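Local coordinates for RNA-induced transcriptional silencing complex protein tas3 (Schizosaccharomyces pombe, PDB 3D1B) that serves as a core adaptor subunit of the RITS complex, supporting RNA interference-directed heterochromatin formation and accurate chromosome segregation, at residues I19-S24 and T88-A93; P43-H46 and D51-Q54. All coordinates share one frame; numbering follows the deposited sequence.

Interaction 1 of 2, residues I19-S24 and T88-A93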
# COMPACT_ATOMS: atom_id res chain seq x y z
N ILE A 19 -14.76 -4.18 -4.92
CA ILE A 19 -14.25 -4.72 -6.17
C ILE A 19 -15.24 -4.40 -7.29
O ILE A 19 -14.84 -3.97 -8.38
CB ILE A 19 -14.05 -6.25 -6.09
CG1 ILE A 19 -12.84 -6.57 -5.20
CG2 ILE A 19 -13.85 -6.83 -7.48
CD1 ILE A 19 -11.51 -6.03 -5.74
N ASN A 20 -16.52 -4.62 -7.02
CA ASN A 20 -17.56 -4.34 -8.01
C ASN A 20 -17.60 -2.85 -8.36
O ASN A 20 -17.78 -2.48 -9.53
CB ASN A 20 -18.93 -4.79 -7.50
CG ASN A 20 -19.03 -6.30 -7.36
OD1 ASN A 20 -18.17 -7.03 -7.86
ND2 ASN A 20 -20.08 -6.77 -6.70
N TRP A 21 -17.42 -2.00 -7.36
CA TRP A 21 -17.42 -0.56 -7.58
C TRP A 21 -16.21 -0.15 -8.40
O TRP A 21 -16.31 0.68 -9.30
CB TRP A 21 -17.41 0.19 -6.24
CG TRP A 21 -18.71 0.12 -5.49
CD1 TRP A 21 -19.94 -0.17 -6.02
CD2 TRP A 21 -18.92 0.37 -4.10
NE1 TRP A 21 -20.90 -0.12 -5.04
CE2 TRP A 21 -20.30 0.21 -3.85
CE3 TRP A 21 -18.08 0.72 -3.03
CZ2 TRP A 21 -20.86 0.39 -2.58
CZ3 TRP A 21 -18.63 0.89 -1.77
CH2 TRP A 21 -20.01 0.73 -1.55
N LEU A 22 -15.06 -0.74 -8.09
CA LEU A 22 -13.84 -0.43 -8.83
C LEU A 22 -14.04 -0.77 -10.31
O LEU A 22 -13.74 0.03 -11.20
CB LEU A 22 -12.67 -1.24 -8.28
CG LEU A 22 -11.45 -1.34 -9.19
CD1 LEU A 22 -10.85 0.04 -9.41
CD2 LEU A 22 -10.43 -2.27 -8.54
N LYS A 23 -14.57 -1.96 -10.56
CA LYS A 23 -14.80 -2.39 -11.94
C LYS A 23 -15.80 -1.51 -12.66
O LYS A 23 -15.81 -1.46 -13.90
CB LYS A 23 -15.30 -3.84 -11.96
CG LYS A 23 -14.25 -4.85 -11.55
CD LYS A 23 -14.79 -6.26 -11.71
CE LYS A 23 -13.74 -7.30 -11.39
NZ LYS A 23 -14.35 -8.66 -11.41
N SER A 24 -16.64 -0.81 -11.90
CA SER A 24 -17.67 0.06 -12.47
C SER A 24 -17.20 1.48 -12.79
O SER A 24 -17.95 2.26 -13.37
CB SER A 24 -18.87 0.12 -11.52
OG SER A 24 -19.40 -1.18 -11.31
N THR A 88 -16.28 9.51 1.54
CA THR A 88 -16.60 8.23 2.13
C THR A 88 -15.44 7.29 1.85
O THR A 88 -14.62 7.58 1.01
CB THR A 88 -17.94 7.73 1.58
OG1 THR A 88 -17.96 7.88 0.16
CG2 THR A 88 -19.08 8.51 2.17
N PRO A 89 -15.35 6.17 2.59
CA PRO A 89 -14.28 5.17 2.48
C PRO A 89 -13.73 4.77 1.11
O PRO A 89 -12.54 4.96 0.83
CB PRO A 89 -14.85 3.98 3.24
CG PRO A 89 -15.65 4.64 4.31
CD PRO A 89 -16.39 5.70 3.53
N PHE A 90 -14.58 4.18 0.28
CA PHE A 90 -14.17 3.75 -1.05
C PHE A 90 -13.72 4.94 -1.90
O PHE A 90 -12.68 4.90 -2.55
CB PHE A 90 -15.33 3.04 -1.76
CG PHE A 90 -15.06 2.72 -3.20
CD1 PHE A 90 -14.23 1.65 -3.56
CD2 PHE A 90 -15.65 3.47 -4.21
CE1 PHE A 90 -14.00 1.35 -4.90
CE2 PHE A 90 -15.43 3.18 -5.55
CZ PHE A 90 -14.59 2.11 -5.90
N ALA A 91 -14.52 6.00 -1.89
CA ALA A 91 -14.21 7.19 -2.66
C ALA A 91 -12.88 7.79 -2.22
O ALA A 91 -12.07 8.19 -3.05
CB ALA A 91 -15.33 8.22 -2.53
N LYS A 92 -12.66 7.86 -0.91
CA LYS A 92 -11.41 8.43 -0.40
C LYS A 92 -10.21 7.61 -0.85
O LYS A 92 -9.17 8.17 -1.21
CB LYS A 92 -11.44 8.49 1.14
CG LYS A 92 -10.18 9.12 1.72
CD LYS A 92 -10.22 9.22 3.25
CE LYS A 92 -11.30 10.18 3.73
NZ LYS A 92 -11.24 10.34 5.22
N ALA A 93 -10.34 6.29 -0.82
CA ALA A 93 -9.24 5.42 -1.24
C ALA A 93 -8.98 5.58 -2.74
O ALA A 93 -7.83 5.54 -3.18
CB ALA A 93 -9.56 3.97 -0.90
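Trp-21 and Phe-90 make nearly all of this buried contact between helix 14-23 and the first turn of helix 89-105, in the all-helical C-terminal motif of Tas3. The two rings form an edge-to-face pair: the six-membered ring of Trp-21 turns its edge to the face of Phe-90, with centroids 5.3 Å apart and planes at 61°. Trp-21 CE3 leads, lying 3.6 Å from Phe-90 CG, and Trp-21 CZ3 follows at 3.9 Å from Phe-90 CB.

A CH-pi contact adds to the pair. Trp-21 CB stands over a face of the Phe-90 ring, 3.8 Å from the centroid but nearer the far end of the ring, and comes within 3.4 Å of Phe-90 CZ. Phe-90 has CG anti to its backbone N (chi1 172°), which sends the ring across to helix 14-23 and brings CZ to 3.6 Å from Leu-22 N. The Leu-22 side chain adds a looser apolar touch.

Glu-123 accepts hydrogen bonds from Phe-90 N and Ala-91 N and also bonds Thr-88 OG1; within segment 19-24, Ser-24 OG donates to Asn-20 O. Leu-122 and Ala-119 of helix 109-122 pack on Trp-21 and Phe-90, respectively. With no hydrogen bond shared between the segments, the helices are joined here by dispersion and by the weak electrostatics of C-H groups directed at an aromatic face.

Interaction 2 of 2, residues P43-H46 and D51-Q54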
# COMPACT_ATOMS: atom_id res chain seq x y z
N PRO A 43 -5.53 -11.89 -6.33
CA PRO A 43 -5.27 -13.08 -5.51
C PRO A 43 -4.62 -12.73 -4.17
O PRO A 43 -4.92 -13.33 -3.13
CB PRO A 43 -4.33 -13.91 -6.38
CG PRO A 43 -4.79 -13.56 -7.77
CD PRO A 43 -4.96 -12.06 -7.68
N HIS A 44 -3.72 -11.75 -4.20
CA HIS A 44 -3.01 -11.30 -3.01
C HIS A 44 -3.95 -10.60 -2.05
O HIS A 44 -3.68 -10.52 -0.85
CB HIS A 44 -1.88 -10.36 -3.43
CG HIS A 44 -0.95 -10.96 -4.44
ND1 HIS A 44 -0.28 -12.14 -4.22
CD2 HIS A 44 -0.62 -10.57 -5.70
CE1 HIS A 44 0.42 -12.46 -5.30
NE2 HIS A 44 0.23 -11.52 -6.21
N TYR A 45 -5.05 -10.09 -2.59
CA TYR A 45 -6.07 -9.42 -1.80
C TYR A 45 -6.89 -10.52 -1.12
O TYR A 45 -7.14 -10.46 0.08
CB TYR A 45 -6.95 -8.57 -2.72
CG TYR A 45 -8.17 -7.96 -2.08
CD1 TYR A 45 -8.06 -7.09 -1.00
CD2 TYR A 45 -9.45 -8.22 -2.59
CE1 TYR A 45 -9.19 -6.48 -0.45
CE2 TYR A 45 -10.58 -7.61 -2.05
CZ TYR A 45 -10.44 -6.74 -0.98
OH TYR A 45 -11.56 -6.13 -0.47
N HIS A 46 -7.28 -11.52 -1.90
CA HIS A 46 -8.05 -12.63 -1.36
C HIS A 46 -7.22 -13.40 -0.33
O HIS A 46 -7.76 -13.89 0.67
CB HIS A 46 -8.49 -13.59 -2.47
CG HIS A 46 -9.50 -13.00 -3.41
ND1 HIS A 46 -10.55 -12.21 -2.97
CD2 HIS A 46 -9.65 -13.10 -4.75
CE1 HIS A 46 -11.29 -11.85 -4.00
NE2 HIS A 46 -10.77 -12.38 -5.09
N ASP A 51 -4.35 -5.04 1.28
CA ASP A 51 -5.71 -4.57 1.51
C ASP A 51 -6.25 -3.89 0.25
O ASP A 51 -5.54 -3.74 -0.74
CB ASP A 51 -5.78 -3.61 2.70
CG ASP A 51 -4.93 -2.36 2.52
OD1 ASP A 51 -4.88 -1.83 1.40
OD2 ASP A 51 -4.33 -1.91 3.52
N PHE A 52 -7.51 -3.45 0.29
CA PHE A 52 -8.10 -2.84 -0.89
C PHE A 52 -7.43 -1.55 -1.34
O PHE A 52 -7.37 -1.25 -2.53
CB PHE A 52 -9.59 -2.58 -0.68
CG PHE A 52 -10.32 -2.25 -1.94
CD1 PHE A 52 -10.56 -3.24 -2.89
CD2 PHE A 52 -10.72 -0.95 -2.22
CE1 PHE A 52 -11.17 -2.94 -4.11
CE2 PHE A 52 -11.34 -0.64 -3.44
CZ PHE A 52 -11.56 -1.64 -4.38
N SER A 53 -6.94 -0.76 -0.39
CA SER A 53 -6.27 0.48 -0.77
C SER A 53 -5.07 0.15 -1.63
O SER A 53 -4.76 0.86 -2.59
CB SER A 53 -5.81 1.25 0.48
OG SER A 53 -6.93 1.69 1.22
N GLN A 54 -4.40 -0.94 -1.28
CA GLN A 54 -3.23 -1.38 -2.02
C GLN A 54 -3.65 -1.90 -3.40
O GLN A 54 -2.95 -1.68 -4.38
CB GLN A 54 -2.49 -2.46 -1.23
CG GLN A 54 -1.85 -1.90 0.04
CD GLN A 54 -1.24 -2.97 0.92
OE1 GLN A 54 -1.95 -3.83 1.46
NE2 GLN A 54 0.07 -2.93 1.08
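Gln-54 OE1 is gripped by two donors, Asp-51 N at 2.7 Å and Lys-100 NZ of the second subunit, beside the place where Asp-51 meets Tyr-45. The first bond is one half of a capping box that starts helix 52-60. It lies in the plane of the Gln-54 amide, on a lone pair of OE1, with an N-H...O angle of 159°. The return bond runs from Gln-54 N to Asp-51 OD1 (2.9 Å), meeting that oxygen nearly along its C-O axis. With chi1 at 60°, the Asp-51 carboxylate is set across the N-terminal end of the helix, where OD1 can receive this N-H. Gln-54 NE2 bonds Thr-103 OG1 of the second subunit, so both ends of the amide are held and its rotation is probably fixed; the cap thereby also takes part in the contact with the second subunit of the assembly.

Packing of aromatic rings on each other and on the backbone joins this helix start to the end of helix 32-46, across a short loop. The Tyr-45 ring lies against the Asp-51 to Phe-52 backbone, with CD1 3.9 Å from Asp-51 C and CE1 3.5 Å from Phe-52 N. Its face receives the edge of Phe-52 in an offset edge-to-face pair, centroids 5.9 Å apart and planes at 61°. Leu-22 of helix 14-23 packs on Phe-52, and Tyr-45 OH makes a weak hydrogen bond to Asn-15 O. That hydroxyl oxygen also sits 3.9 Å from Phe-52 CD1.

In the fold
Interaction 2 is nested within the chain loop that interaction 1 closes, and the two share one apolar core although their centres are about 13 Å apart. Phe-52 is the joint: its CE2 lies 3.6 Å from Phe-90 CE1, and its CE1 lies 3.5 Å from Ile-19 CD1. Ile-19 reaches on to Tyr-45, with CG1 4.0 Å from CE2 of that ring. Tyr-18 is a second bridge, meeting the rings of both Trp-21 and Phe-52. Helix 14-23 thus supplies one side of interaction 1 and also packs on interaction 2. Their surroundings differ: the second subunit reaches His-44, Asp-51 and Gln-54 of interaction 2, whereas neither segment of interaction 1 touches it.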